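Acetyl xylan esterase (Metagenome, PDB 6XYC) probably cleaves acetyl and feruloyl esters from complex xylans, as a bifunctional carbohydrate esterase with an alpha/beta-hydrolase fold. Local coordinates at residues A[128-133]-A[160-165]; A[1-6]-A[28-33]. All blocks are in the same frame, centred on the assembly; numbering follows the deposited sequence.

Contact 1 (A[128-133]-A[160-165]); sequences AFAGVT and SHVDAV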
loop_
_atom_site.group_PDB
_atom_site.type_symbol
_atom_site.label_atom_id
_atom_site.label_comp_id
_atom_site.label_asym_id
_atom_site.label_seq_id
_atom_site.Cartn_x
_atom_site.Cartn_y
_atom_site.Cartn_z
ATOM N N ALA A 128 0.628 -1.773 3.918
ATOM C CA ALA A 128 0.758 -2.276 5.281
ATOM C C ALA A 128 1.196 -1.172 6.231
ATOM O O ALA A 128 0.745 -1.121 7.385
ATOM C CB ALA A 128 1.748 -3.441 5.322
ATOM N N PHE A 129 2.073 -0.274 5.772
ATOM C CA PHE A 129 2.536 0.782 6.665
ATOM C C PHE A 129 1.410 1.748 7.012
ATOM O O PHE A 129 1.326 2.222 8.150
ATOM C CB PHE A 129 3.711 1.539 6.051
ATOM C CG PHE A 129 4.732 1.969 7.065
ATOM C CD1 PHE A 129 4.423 2.947 8.000
ATOM C CD2 PHE A 129 5.981 1.378 7.103
ATOM C CE1 PHE A 129 5.353 3.340 8.940
ATOM C CE2 PHE A 129 6.920 1.769 8.043
ATOM C CZ PHE A 129 6.600 2.751 8.965
ATOM N N ALA A 130 0.538 2.061 6.047
ATOM C CA ALA A 130 -0.643 2.858 6.362
ATOM C C ALA A 130 -1.528 2.138 7.372
ATOM O O ALA A 130 -2.048 2.754 8.311
ATOM C CB ALA A 130 -1.429 3.166 5.084
ATOM N N GLY A 131 -1.688 0.827 7.206
ATOM C CA GLY A 131 -2.554 0.032 8.055
ATOM C C GLY A 131 -2.046 -0.180 9.461
ATOM O O GLY A 131 -2.826 -0.618 10.315
ATOM N N VAL A 132 -0.767 0.092 9.726
ATOM C CA VAL A 132 -0.239 0.028 11.086
ATOM C C VAL A 132 -0.014 1.406 11.678
ATOM O O VAL A 132 0.512 1.506 12.790
ATOM C CB VAL A 132 1.061 -0.794 11.162
ATOM C CG1 VAL A 132 0.812 -2.236 10.701
ATOM C CG2 VAL A 132 2.166 -0.139 10.359
ATOM N N THR A 133 -0.399 2.482 10.978
ATOM C CA THR A 133 -0.200 3.830 11.501
ATOM C C THR A 133 -1.471 4.668 11.412
ATOM O O THR A 133 -1.404 5.895 11.326
ATOM C CB THR A 133 0.956 4.529 10.784
ATOM O OG1 THR A 133 0.706 4.573 9.378
ATOM C CG2 THR A 133 2.274 3.807 11.039
ATOM N N SER A 160 -6.593 10.284 7.842
ATOM C CA SER A 160 -5.812 9.529 6.873
ATOM C C SER A 160 -5.865 8.026 7.122
ATOM O O SER A 160 -5.029 7.287 6.591
ATOM C CB SER A 160 -4.363 10.006 6.883
ATOM O OG SER A 160 -3.744 9.730 8.130
ATOM N N HIS A 161 -6.837 7.558 7.903
ATOM C CA HIS A 161 -6.915 6.152 8.276
ATOM C C HIS A 161 -7.464 5.307 7.129
ATOM O O HIS A 161 -8.201 5.792 6.265
ATOM C CB HIS A 161 -7.788 5.989 9.522
ATOM C CG HIS A 161 -9.231 5.727 9.225
ATOM N ND1 HIS A 161 -10.160 6.737 9.093
ATOM C CD2 HIS A 161 -9.907 4.566 9.049
ATOM C CE1 HIS A 161 -11.345 6.209 8.842
ATOM N NE2 HIS A 161 -11.218 4.894 8.806
ATOM N N VAL A 162 -7.062 4.037 7.116
ATOM C CA VAL A 162 -7.565 3.047 6.175
ATOM C C VAL A 162 -8.322 1.986 6.960
ATOM O O VAL A 162 -8.027 1.730 8.130
ATOM C CB VAL A 162 -6.435 2.404 5.337
ATOM C CG1 VAL A 162 -5.837 3.421 4.369
ATOM C CG2 VAL A 162 -5.365 1.820 6.244
ATOM N N ASP A 163 -9.288 1.348 6.297
ATOM C CA ASP A 163 -10.200 0.436 6.980
ATOM C C ASP A 163 -9.844 -1.035 6.806
ATOM O O ASP A 163 -10.325 -1.867 7.589
ATOM C CB ASP A 163 -11.636 0.648 6.495
ATOM C CG ASP A 163 -12.168 2.018 6.841
ATOM O OD1 ASP A 163 -12.495 2.782 5.913
ATOM O OD2 ASP A 163 -12.262 2.334 8.042
ATOM N N ALA A 164 -9.020 -1.369 5.815
ATOM C CA ALA A 164 -8.625 -2.746 5.547
ATOM C C ALA A 164 -7.441 -2.708 4.596
ATOM O O ALA A 164 -7.273 -1.747 3.836
ATOM C CB ALA A 164 -9.778 -3.560 4.947
ATOM N N VAL A 165 -6.620 -3.751 4.646
ATOM C CA VAL A 165 -5.379 -3.796 3.885
ATOM C C VAL A 165 -5.278 -5.139 3.184
ATOM O O VAL A 165 -5.570 -6.182 3.777
ATOM C CB VAL A 165 -4.147 -3.577 4.786
ATOM C CG1 VAL A 165 -2.859 -3.705 3.968
ATOM C CG2 VAL A 165 -4.220 -2.231 5.495
#
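V162 CG2 and V165 CG2 press on the CA of G131, and V165 CG1 on the backbone of A128, on the last turn of helix 122-131. This is one side of a beta-alpha-beta crossover of the alpha/beta-hydrolase fold: strand 114-120 leads into the helix, and the chain returns, after a hairpin, as the neighbouring parallel strand 164-168. The tight part centres on G131, whose CA receives V162 CG2 at 3.8 Å and V165 CG2 at 3.8 Å. With the backbone and V165 as they stand, a CB on G131 would clash, coming 2.6 Å from V165 CG2. V165 holds CG1 anti to its backbone N (chi1 177°), which carries that methyl to A128 N at 4.0 Å while CG2 takes G131. V162 CG2 sits between its own backbone N and carbonyl carbon, the crowded position, and also brushes A130 CB at 4.3 Å. No hydrogen bond crosses; the buried valine methyls make van der Waals contact with the helix, and I98 and I117 also pack against V162. The other side of the 160-165 segment is looser and partly exposed. There the H161 ring leads away from the helix and bonds to D163, whose OD1 also takes the backbone N of I115. The H161 NE2 to D163 OD2 bond is 2.9 Å long, with OD2 in the imidazole plane but NE2 approaching from above the carboxylate plane.

Contact 2 (A[1-6]-A[28-33]); sequences KGPAED and DIYLPK
K33 NZ lies beside the backbone of E5 and D6, but its hydrogen bond goes just beyond them, to the carbonyl O of Y8; E5 O, at 3.7 Å from K33 NZ, is only a neighbour. The lysine chain bends at chi2 (81°) and chi3 (43°), and K33 CE lies 3.0 Å from D6 O. Back on strand 26-32, at Y30, the contact becomes apolar. P3 and Y30 meet tip to tip: P3 CG stands over the centre of the phenol ring, 3.6 Å from its centroid and 11° off the normal, a CH-pi contact. P3 CD lies toward the hydroxyl end, 3.3 Å from Y30 CZ and 3.4 Å from Y30 OH. Y8 meets the Y30 ring edge-to-face, and S60 and L68 of helix 56-69 also touch Y30. An alanine in place of Y30 would probably leave the P3 ring without its aromatic face and open a gap between the N-terminal segment and the strand. At the exposed end, E5 OE2 is 4.8 Å from K33 NZ, too far for a salt bridge. The segment is thus held at two places, P3 on the Y30 face and the backbone of E5 and D6 against the K33 chain, with charge attraction at most a weak, long-range addition.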
loop_
_atom_site.group_PDB
_atom_site.type_symbol
_atom_site.label_atom_id
_atom_site.label_comp_id
_atom_site.label_asym_id
_atom_site.label_seq_id
_atom_site.Cartn_x
_atom_site.Cartn_y
_atom_site.Cartn_z
ATOM N N LYS A 1 -3.234 1.308 -21.522
ATOM C CA LYS A 1 -2.856 2.047 -20.323
ATOM C C LYS A 1 -4.023 2.109 -19.344
ATOM O O LYS A 1 -5.079 2.658 -19.660
ATOM C CB LYS A 1 -2.393 3.459 -20.688
ATOM C CG LYS A 1 -1.898 4.282 -19.508
ATOM C CD LYS A 1 -0.819 5.272 -19.937
ATOM C CE LYS A 1 -0.852 6.524 -19.074
ATOM N NZ LYS A 1 -1.770 7.560 -19.618
ATOM N N GLY A 2 -3.827 1.543 -18.157
ATOM C CA GLY A 2 -4.846 1.536 -17.132
ATOM C C GLY A 2 -5.740 0.315 -17.220
ATOM O O GLY A 2 -5.418 -0.667 -17.895
ATOM N N PRO A 3 -6.886 0.355 -16.545
ATOM C CA PRO A 3 -7.825 -0.768 -16.619
ATOM C C PRO A 3 -8.609 -0.744 -17.923
ATOM O O PRO A 3 -8.739 0.285 -18.587
ATOM C CB PRO A 3 -8.743 -0.548 -15.413
ATOM C CG PRO A 3 -8.752 0.963 -15.225
ATOM C CD PRO A 3 -7.431 1.492 -15.777
ATOM N N ALA A 4 -9.126 -1.915 -18.287
ATOM C CA ALA A 4 -9.888 -2.044 -19.522
ATOM C C ALA A 4 -11.044 -1.053 -19.535
ATOM O O ALA A 4 -11.716 -0.840 -18.521
ATOM C CB ALA A 4 -10.404 -3.473 -19.679
ATOM N N GLU A 5 -11.275 -0.446 -20.701
ATOM C CA GLU A 5 -12.243 0.639 -20.810
ATOM C C GLU A 5 -13.627 0.225 -20.331
ATOM O O GLU A 5 -14.359 1.049 -19.770
ATOM C CB GLU A 5 -12.314 1.123 -22.259
ATOM C CG GLU A 5 -13.055 2.428 -22.470
ATOM C CD GLU A 5 -14.517 2.223 -22.793
ATOM O OE1 GLU A 5 -14.910 1.088 -23.127
ATOM O OE2 GLU A 5 -15.279 3.207 -22.713
ATOM N N ASP A 6 -14.010 -1.035 -20.544
ATOM C CA ASP A 6 -15.350 -1.488 -20.191
ATOM C C ASP A 6 -15.488 -1.863 -18.721
ATOM O O ASP A 6 -16.558 -2.338 -18.319
ATOM C CB ASP A 6 -15.757 -2.678 -21.068
ATOM C CG ASP A 6 -14.902 -3.905 -20.831
ATOM O OD1 ASP A 6 -15.313 -5.000 -21.270
ATOM O OD2 ASP A 6 -13.821 -3.777 -20.218
ATOM N N ASP A 28 -5.200 8.489 -10.192
ATOM C CA ASP A 28 -6.289 8.224 -11.123
ATOM C C ASP A 28 -7.458 7.635 -10.347
ATOM O O ASP A 28 -7.259 6.835 -9.427
ATOM C CB ASP A 28 -5.853 7.261 -12.227
ATOM C CG ASP A 28 -4.619 7.736 -12.967
ATOM O OD1 ASP A 28 -4.421 8.967 -13.076
ATOM O OD2 ASP A 28 -3.854 6.868 -13.430
ATOM N N ILE A 29 -8.677 8.028 -10.714
ATOM C CA ILE A 29 -9.885 7.553 -10.045
ATOM C C ILE A 29 -10.796 6.912 -11.082
ATOM O O ILE A 29 -11.084 7.521 -12.114
ATOM C CB ILE A 29 -10.617 8.697 -9.319
ATOM C CG1 ILE A 29 -9.712 9.343 -8.268
ATOM C CG2 ILE A 29 -11.890 8.178 -8.674
ATOM C CD1 ILE A 29 -10.295 10.596 -7.649
ATOM N N TYR A 30 -11.259 5.697 -10.803
ATOM C CA TYR A 30 -12.178 4.969 -11.672
ATOM C C TYR A 30 -13.393 4.528 -10.866
ATOM O O TYR A 30 -13.246 4.020 -9.751
ATOM C CB TYR A 30 -11.512 3.737 -12.296
ATOM C CG TYR A 30 -10.262 4.026 -13.090
ATOM C CD1 TYR A 30 -10.329 4.311 -14.443
ATOM C CD2 TYR A 30 -9.010 3.999 -12.487
ATOM C CE1 TYR A 30 -9.188 4.567 -15.175
ATOM C CE2 TYR A 30 -7.863 4.261 -13.210
ATOM C CZ TYR A 30 -7.959 4.543 -14.558
ATOM O OH TYR A 30 -6.824 4.801 -15.292
ATOM N N LEU A 31 -14.603 4.716 -11.432
ATOM C CA LEU A 31 -15.822 4.223 -10.806
ATOM C C LEU A 31 -16.378 3.038 -11.597
ATOM O O LEU A 31 -16.271 3.020 -12.828
ATOM C CB LEU A 31 -16.893 5.313 -10.720
ATOM C CG LEU A 31 -16.447 6.656 -10.135
ATOM C CD1 LEU A 31 -17.595 7.660 -10.167
ATOM C CD2 LEU A 31 -15.912 6.487 -8.717
ATOM N N PRO A 32 -16.981 2.048 -10.935
ATOM C CA PRO A 32 -17.375 0.825 -11.649
ATOM C C PRO A 32 -18.371 1.088 -12.770
ATOM O O PRO A 32 -19.145 2.046 -12.742
ATOM C CB PRO A 32 -17.994 -0.052 -10.551
ATOM C CG PRO A 32 -17.413 0.463 -9.263
ATOM C CD PRO A 32 -17.195 1.941 -9.478
ATOM N N LYS A 33 -18.343 0.204 -13.769
ATOM C CA LYS A 33 -19.318 0.266 -14.854
ATOM C C LYS A 33 -20.736 0.198 -14.313
ATOM O O LYS A 33 -21.596 1.010 -14.675
ATOM C CB LYS A 33 -19.062 -0.872 -15.842
ATOM C CG LYS A 33 -20.076 -0.960 -16.976
ATOM C CD LYS A 33 -19.786 0.023 -18.120
ATOM C CE LYS A 33 -18.312 0.102 -18.500
ATOM N NZ LYS A 33 -17.942 1.400 -19.124
#

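Overall arrangement
The two contacts come in series along the chain, contact 2 closing before contact 1 opens. Their centres are 24 Å apart and their nearest atoms about 14 Å, so they do not touch, yet both reach the same mixed sheet. Contact 2 sits on strand 26-32 towards the periphery; strands 73-77, 39-45 and 114-120 separate it from strand 164-168, on which contact 1 lies. Contact 1 is deeper, its centre 8 Å from that of the chain against 19 Å for contact 2. Its helix 122-131 directly follows S121, which lines the inhibitor pocket and is probably the nucleophile. Contact 1 thus belongs to the buried core, the A128 side chain about 12 Å from the bound inhibitor, while contact 2 joins the N-terminal segment to strand 26-32 beside helix 56-69.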